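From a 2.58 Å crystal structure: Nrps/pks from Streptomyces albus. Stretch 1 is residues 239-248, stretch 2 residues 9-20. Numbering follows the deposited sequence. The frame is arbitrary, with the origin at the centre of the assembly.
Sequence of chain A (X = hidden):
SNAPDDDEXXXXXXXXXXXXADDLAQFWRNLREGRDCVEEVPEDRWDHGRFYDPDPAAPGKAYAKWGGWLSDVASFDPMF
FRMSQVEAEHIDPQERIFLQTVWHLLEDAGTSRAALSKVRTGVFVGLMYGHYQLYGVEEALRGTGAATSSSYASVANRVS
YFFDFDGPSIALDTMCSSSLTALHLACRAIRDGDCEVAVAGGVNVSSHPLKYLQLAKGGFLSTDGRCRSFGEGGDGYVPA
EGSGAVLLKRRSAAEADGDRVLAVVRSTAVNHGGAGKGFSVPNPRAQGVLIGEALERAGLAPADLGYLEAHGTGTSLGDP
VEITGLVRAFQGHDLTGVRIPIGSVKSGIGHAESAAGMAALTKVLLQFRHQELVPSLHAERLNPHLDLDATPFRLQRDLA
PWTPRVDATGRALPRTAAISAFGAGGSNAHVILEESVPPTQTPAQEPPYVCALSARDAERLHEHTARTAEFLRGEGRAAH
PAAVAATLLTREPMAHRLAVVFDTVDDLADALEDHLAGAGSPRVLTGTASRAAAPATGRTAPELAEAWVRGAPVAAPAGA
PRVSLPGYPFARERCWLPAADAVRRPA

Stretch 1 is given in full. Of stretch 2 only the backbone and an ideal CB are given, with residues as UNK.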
# COMPACT_ATOMS: atom_id res chain seq x y z
N PRO A 239 -2.70 9.19 20.44
CA PRO A 239 -3.08 9.27 19.04
C PRO A 239 -3.38 10.69 18.58
O PRO A 239 -3.87 11.53 19.34
CB PRO A 239 -4.36 8.41 18.96
CG PRO A 239 -4.34 7.58 20.18
CD PRO A 239 -3.72 8.49 21.21
N ALA A 240 -3.11 10.95 17.33
CA ALA A 240 -3.51 12.19 16.75
C ALA A 240 -4.00 12.01 15.32
O ALA A 240 -3.63 11.03 14.65
CB ALA A 240 -2.36 13.15 16.77
N GLU A 241 -4.82 12.96 14.89
CA GLU A 241 -5.42 12.92 13.58
C GLU A 241 -4.66 13.84 12.59
O GLU A 241 -3.97 14.78 12.97
CB GLU A 241 -6.84 13.37 13.68
CG GLU A 241 -7.75 12.41 14.43
CD GLU A 241 -9.20 12.90 14.47
OE1 GLU A 241 -10.13 12.08 14.34
OE2 GLU A 241 -9.42 14.10 14.64
N GLY A 242 -4.73 13.53 11.32
CA GLY A 242 -4.09 14.38 10.34
C GLY A 242 -4.25 13.92 8.91
O GLY A 242 -4.54 12.77 8.62
N SER A 243 -4.03 14.86 8.01
CA SER A 243 -4.04 14.61 6.59
C SER A 243 -2.93 15.47 6.00
O SER A 243 -2.80 16.67 6.37
CB SER A 243 -5.36 15.10 6.01
OG SER A 243 -5.57 14.59 4.72
N GLY A 244 -2.13 14.89 5.10
CA GLY A 244 -1.10 15.64 4.49
C GLY A 244 -0.64 15.08 3.19
O GLY A 244 -0.73 13.89 2.96
N ALA A 245 -0.13 15.96 2.33
CA ALA A 245 0.40 15.52 1.06
C ALA A 245 1.43 16.51 0.55
O ALA A 245 1.36 17.70 0.82
CB ALA A 245 -0.75 15.39 0.08
N VAL A 246 2.38 15.98 -0.21
CA VAL A 246 3.34 16.77 -0.89
C VAL A 246 3.26 16.44 -2.37
O VAL A 246 2.76 15.37 -2.78
CB VAL A 246 4.77 16.46 -0.40
CG1 VAL A 246 4.96 16.87 1.04
CG2 VAL A 246 5.12 15.00 -0.56
N LEU A 247 3.79 17.34 -3.19
CA LEU A 247 3.75 17.13 -4.66
C LEU A 247 5.16 17.07 -5.16
O LEU A 247 5.96 17.95 -4.86
CB LEU A 247 2.97 18.25 -5.37
CG LEU A 247 2.73 18.00 -6.88
CD1 LEU A 247 1.78 16.86 -7.11
CD2 LEU A 247 2.14 19.21 -7.54
N LEU A 248 5.44 16.02 -5.93
CA LEU A 248 6.80 15.68 -6.33
C LEU A 248 7.02 15.78 -7.84
O LEU A 248 6.10 15.59 -8.64
CB LEU A 248 7.10 14.27 -5.86
CG LEU A 248 6.91 14.03 -4.36
CD1 LEU A 248 6.75 12.54 -4.07
CD2 LEU A 248 8.10 14.57 -3.59
N UNK A 9 14.73 14.41 -7.43
CA UNK A 9 13.36 14.67 -7.18
C UNK A 9 13.28 15.82 -6.22
O UNK A 9 14.10 15.89 -5.31
CB UNK A 9 12.64 13.43 -6.65
N UNK A 10 12.29 16.69 -6.41
CA UNK A 10 12.02 17.80 -5.50
C UNK A 10 10.56 17.87 -5.12
O UNK A 10 9.70 17.32 -5.80
CB UNK A 10 12.45 19.13 -6.13
N UNK A 11 10.30 18.54 -4.01
CA UNK A 11 8.98 18.77 -3.53
C UNK A 11 8.61 20.19 -3.92
O UNK A 11 9.28 21.16 -3.56
CB UNK A 11 8.88 18.54 -2.02
N UNK A 12 7.48 20.33 -4.58
CA UNK A 12 7.08 21.64 -5.02
C UNK A 12 5.78 22.11 -4.43
O UNK A 12 5.28 23.11 -4.84
CB UNK A 12 6.98 21.66 -6.55
N UNK A 13 5.20 21.40 -3.49
CA UNK A 13 4.03 21.95 -2.76
C UNK A 13 3.70 21.05 -1.60
O UNK A 13 4.05 19.90 -1.61
CB UNK A 13 2.81 22.10 -3.67
N UNK A 14 3.00 21.57 -0.63
CA UNK A 14 2.61 20.76 0.53
C UNK A 14 1.32 21.30 1.08
O UNK A 14 1.05 22.50 1.00
CB UNK A 14 3.70 20.76 1.61
N UNK A 15 0.54 20.42 1.68
CA UNK A 15 -0.69 20.80 2.32
C UNK A 15 -1.05 19.81 3.41
O UNK A 15 -0.61 18.67 3.39
CB UNK A 15 -1.82 20.91 1.29
N UNK A 16 -1.83 20.25 4.39
CA UNK A 16 -2.13 19.44 5.56
C UNK A 16 -3.08 20.04 6.58
O UNK A 16 -3.19 21.25 6.68
CB UNK A 16 -0.82 19.10 6.27
N UNK A 17 -3.79 19.20 7.32
CA UNK A 17 -4.47 19.62 8.53
C UNK A 17 -3.97 18.77 9.65
O UNK A 17 -3.87 17.57 9.50
CB UNK A 17 -5.99 19.52 8.40
N UNK A 18 -3.72 19.39 10.78
CA UNK A 18 -3.26 18.71 11.98
C UNK A 18 -4.03 19.28 13.18
O UNK A 18 -4.84 20.21 13.01
CB UNK A 18 -1.75 18.87 12.16
N UNK A 19 -3.84 18.71 14.38
CA UNK A 19 -4.56 19.17 15.53
C UNK A 19 -4.39 20.66 15.76
O UNK A 19 -3.25 21.14 15.84
CB UNK A 19 -4.11 18.39 16.77
N UNK A 20 -5.54 21.37 15.84
CA UNK A 20 -5.58 22.80 16.04
C UNK A 20 -4.96 23.58 14.89
O UNK A 20 -4.57 24.73 15.03
CB UNK A 20 -4.87 23.16 17.35

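The axis of strand 9-17 runs antiparallel to that of strand 242-248 (178°), the two axes coming within 4.6 Å, so backbone pairing sets the frame and side chains are chosen within it.

At position 9 the CA-to-CB bond points toward stretch 1, yet the ideal CB finds nothing there within 5.5 Å. A side chain long enough to reach the methyls of Leu-248 would profit; leucine, isoleucine or methionine would serve. It is Ile-9, whose CG2 comes to 4.2 Å from Leu-248 CD2.

Position 10 points away, so stretch 1 asks little of it; an extended backbone suits a beta-branched residue. Val-10 is found, its O 3.4 Å from Leu-248 CA in a CA-H...O contact.

Position 11 pairs with Leu-248, and its CB lies 4.3 Å from Leu-248 CD2 and 4.9 Å from Val-246 CB. An aliphatic residue of valine to leucine size fits this greasy face. Ile-11 spans both neighbours: CG1 is 3.6 Å from Leu-248 CD2, and CG2 is 4.1 Å from Val-246 CB.

At position 12 psi falls to 7°, a break in the extended pattern, and CB points sideways. Its N donates to Leu-247 O at 2.8 Å, which any residue but proline could do. A modest apolar group could also meet the leucine side chain, and Val-12 does, its CG2 4.0 Å from Leu-247 CD2.

Position 13 has phi/psi of -171/159; an ideal CB would sit 4.2 Å from Leu-247 CB, so stretch 1 does not exclude alanine or serine. Gly-13 is deposited, and its O accepts from Leu-247 N at 3.0 Å.

Position 14 faces Val-246, with its CB 4.1 Å from Val-246 CG1. Valine, isoleucine or threonine would suit. Val-14, in the p rotamer, brings CG2 to 3.9 Å from that CG1.

Position 15 is hydrogen-bonded both ways with Ala-245: N to Ala-245 O at 3.0 Å, and O from Ala-245 N at 2.9 Å. Many side chains could fit; Ala-15 is deposited.

Position 16 is more exacting. An ideal CB would be tight, 3.1 Å from Ser-243 O, which favours glycine. Gly-16 CA lies 4.1 Å from Gly-244 CA and 3.0 Å from Ser-243 O, a CA-H...O contact.

Position 17 repeats the paired bonding: N to Ser-243 O at 2.9 Å, O from Ser-243 N at 3.1 Å. With its CB on the side of Ser-243, polar or long residues are plausible. Arg-17 starts there, but its end leads away.

Position 18 points sideways, beside Gly-242 and Gly-244, which leave a groove. A large, flat residue could fill it. Tyr-18 does so: CD1 is 4.1 Å from Gly-242 CA and OH is 3.7 Å from Gly-244 CA. Ideal CBs on those glycines would clash with this ring and hydroxyl.

At position 19 CB points sideways, 5.2 Å from Glu-241 O, with the Ala-240 methyl beyond; compact apolar residues would suit, proline among them. Pro-19 puts CD 3.3 Å from Glu-241 O and CG 4.2 Å from Ala-240 CB.

Position 20, with positive phi, is out of reach; glycine or asparagine would be easy, but Lys-20 is found.

Stretch 2, residues 9-20: IVIVGVAGRYPK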
# COMPACT_ATOMS: atom_id res chain seq x y z
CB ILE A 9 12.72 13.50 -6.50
CG1 ILE A 9 12.89 12.24 -7.34
CG2 ILE A 9 11.25 13.78 -6.25
CD1 ILE A 9 12.37 12.39 -8.73
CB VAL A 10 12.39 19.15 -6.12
CG1 VAL A 10 13.88 19.18 -6.46
CG2 VAL A 10 11.54 19.44 -7.35
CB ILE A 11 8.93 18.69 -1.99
CG1 ILE A 11 9.14 17.26 -1.50
CG2 ILE A 11 7.59 19.23 -1.43
CD1 ILE A 11 9.26 17.18 0.01
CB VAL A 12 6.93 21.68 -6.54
CG1 VAL A 12 8.21 21.21 -7.20
CG2 VAL A 12 5.73 20.85 -7.01
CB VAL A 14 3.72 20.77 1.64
CG1 VAL A 14 4.16 22.21 2.01
CG2 VAL A 14 3.33 19.96 2.88
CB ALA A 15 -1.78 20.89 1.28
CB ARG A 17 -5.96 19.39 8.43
CG ARG A 17 -6.58 20.12 7.28
CD ARG A 17 -7.97 19.61 6.97
NE ARG A 17 -8.86 19.87 8.09
CZ ARG A 17 -10.10 19.40 8.18
NH1 ARG A 17 -10.59 18.64 7.21
NH2 ARG A 17 -10.83 19.66 9.25
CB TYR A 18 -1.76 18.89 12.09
CG TYR A 18 -1.07 18.34 10.87
CD1 TYR A 18 -0.99 16.98 10.64
CD2 TYR A 18 -0.54 19.17 9.91
CE1 TYR A 18 -0.38 16.46 9.52
CE2 TYR A 18 0.08 18.66 8.77
CZ TYR A 18 0.15 17.29 8.58
OH TYR A 18 0.76 16.78 7.46
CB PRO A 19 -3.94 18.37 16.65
CG PRO A 19 -3.64 17.08 16.00
CD PRO A 19 -3.09 17.49 14.68
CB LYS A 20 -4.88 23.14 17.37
CG LYS A 20 -5.56 22.48 18.55
CD LYS A 20 -5.16 23.16 19.83
CE LYS A 20 -5.88 22.57 21.03
NZ LYS A 20 -7.36 22.73 20.92
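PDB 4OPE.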